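Local coordinates for protein 3-hexulose-6-phosphate synthase (Mycobacterium gastri, PDB 3AJX) that is a TIM-barrel enzyme of the orotidine 5'-phosphate decarboxylase/HUMPS family and carries a bound magnesium ion, at residues Leu10-Ala15 / Leu41-Ala46. The protein carries 1 engineered substitution. Residues are numbered along the deposited sequence; the frame is centred on the assembly and turned at random.
Sequences LSTEAA and LSVITA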
loop_
_atom_site.group_PDB
_atom_site.type_symbol
_atom_site.label_atom_id
_atom_site.label_comp_id
_atom_site.label_asym_id
_atom_site.label_seq_id
_atom_site.Cartn_x
_atom_site.Cartn_y
_atom_site.Cartn_z
ATOM N N LEU A 10 9.344 7.758 10.217
ATOM C CA LEU A 10 8.802 8.695 9.235
ATOM C C LEU A 10 9.753 9.650 8.518
ATOM O O LEU A 10 9.302 10.490 7.738
ATOM C CB LEU A 10 7.677 9.508 9.878
ATOM C CG LEU A 10 6.507 8.703 10.451
ATOM C CD1 LEU A 10 5.498 9.655 11.076
ATOM C CD2 LEU A 10 5.852 7.875 9.350
ATOM N N SER A 11 11.054 9.545 8.767
ATOM C CA SER A 11 11.992 10.433 8.086
ATOM C C SER A 11 13.267 9.712 7.690
ATOM O O SER A 11 13.691 8.765 8.355
ATOM C CB SER A 11 12.345 11.638 8.971
ATOM O OG SER A 11 13.209 11.270 10.032
ATOM N N THR A 12 13.871 10.168 6.597
ATOM C CA THR A 12 15.111 9.588 6.098
ATOM C C THR A 12 16.216 9.779 7.133
ATOM O O THR A 12 17.045 8.896 7.348
ATOM C CB THR A 12 15.535 10.260 4.777
ATOM O OG1 THR A 12 14.530 10.027 3.782
ATOM C CG2 THR A 12 16.866 9.700 4.295
ATOM N N GLU A 13 16.220 10.941 7.773
ATOM C CA GLU A 13 17.216 11.240 8.794
ATOM C C GLU A 13 17.142 10.201 9.912
ATOM O O GLU A 13 18.155 9.632 10.314
ATOM C CB GLU A 13 16.973 12.639 9.369
ATOM C CG GLU A 13 17.171 13.786 8.382
ATOM C CD GLU A 13 16.266 13.702 7.161
ATOM O OE1 GLU A 13 15.038 13.533 7.327
ATOM O OE2 GLU A 13 16.787 13.813 6.030
ATOM N N ALA A 14 15.931 9.952 10.403
ATOM C CA ALA A 14 15.720 8.983 11.476
ATOM C C ALA A 14 16.096 7.572 11.036
ATOM O O ALA A 14 16.697 6.814 11.801
ATOM C CB ALA A 14 14.263 9.014 11.927
ATOM N N ALA A 15 15.735 7.224 9.806
ATOM C CA ALA A 15 16.031 5.902 9.266
ATOM C C ALA A 15 17.536 5.677 9.155
ATOM O O ALA A 15 18.039 4.614 9.518
ATOM C CB ALA A 15 15.366 5.733 7.899
ATOM N N LEU A 41 10.811 7.127 -2.735
ATOM C CA LEU A 41 11.897 6.190 -3.019
ATOM C C LEU A 41 13.301 6.627 -2.603
ATOM O O LEU A 41 14.177 5.782 -2.421
ATOM C CB LEU A 41 11.895 5.843 -4.512
ATOM C CG LEU A 41 10.610 5.206 -5.052
ATOM C CD1 LEU A 41 10.735 5.015 -6.556
ATOM C CD2 LEU A 41 10.357 3.874 -4.360
ATOM N N SER A 42 13.525 7.930 -2.441
ATOM C CA SER A 42 14.854 8.409 -2.063
ATOM C C SER A 42 15.363 7.839 -0.740
ATOM O O SER A 42 16.570 7.755 -0.530
ATOM C CB SER A 42 14.887 9.944 -2.012
ATOM O OG SER A 42 13.979 10.458 -1.057
ATOM N N VAL A 43 14.462 7.438 0.155
ATOM C CA VAL A 43 14.924 6.883 1.423
ATOM C C VAL A 43 15.594 5.527 1.179
ATOM O O VAL A 43 16.544 5.158 1.871
ATOM C CB VAL A 43 13.772 6.743 2.456
ATOM C CG1 VAL A 43 12.730 5.751 1.971
ATOM C CG2 VAL A 43 14.339 6.323 3.808
ATOM N N ILE A 44 15.099 4.793 0.184
ATOM C CA ILE A 44 15.661 3.495 -0.173
ATOM C C ILE A 44 17.077 3.695 -0.702
ATOM O O ILE A 44 18.013 2.998 -0.310
ATOM C CB ILE A 44 14.836 2.809 -1.291
ATOM C CG1 ILE A 44 13.434 2.480 -0.782
ATOM C CG2 ILE A 44 15.544 1.537 -1.766
ATOM C CD1 ILE A 44 12.501 2.004 -1.881
ATOM N N THR A 45 17.221 4.660 -1.600
ATOM C CA THR A 45 18.507 4.957 -2.208
ATOM C C THR A 45 19.535 5.401 -1.177
ATOM O O THR A 45 20.689 4.980 -1.220
ATOM C CB THR A 45 18.355 6.051 -3.271
ATOM O OG1 THR A 45 17.317 5.675 -4.185
ATOM C CG2 THR A 45 19.657 6.236 -4.039
ATOM N N ALA A 46 19.103 6.241 -0.245
ATOM C CA ALA A 46 19.993 6.747 0.796
ATOM C C ALA A 46 20.502 5.638 1.711
ATOM O O ALA A 46 21.686 5.588 2.043
ATOM C CB ALA A 46 19.276 7.812 1.616
HETATM O O HOH W 1 15.089 10.902 1.388
#
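Thr12 and Val43 carry the contact between the first turns of helix 12-22 and helix 42-50, where the CA atoms of the two residues come within 5.4 Å. The two side chains pass alongside each other, pointing opposite ways: Thr12 OG1 lies against Val43 CB at 3.6 Å and is almost as near to Val43 CG2, which also approaches Thr12 CA. With Thr12 CG2 anti to the backbone N (chi1 -62° for OG1), the methyl branch is turned to Ala46 CB, 4.1 Å away, while the hydroxyl is left beside Val43. On the inner side, Val43 CG2 also meets Ala15 CB at 4.3 Å, and Leu35 of helix 33-39 packs on Ala15 and Val43 and extends this apolar patch.

The outer side is looser and wet. Here a single water joins Thr12 OG1 (2.6 Å) to Ser42 OG (2.7 Å), spanning two side chains that do not touch. At the start of helix 12-22, the N-cap Ser11 accepts from Ala14 N through OG (3.0 Å), and Glu39 accepts from Thr12 N. Two neighbouring outer helices of the TIM barrel thus meet through short side chains, Thr, Val and Ala. Carbon contacts around Val43, Ala15 and Ala46 make the dry part, and Thr12 OG1 takes part in both, touching Val43 and binding the water, so the polar link depends on solvent.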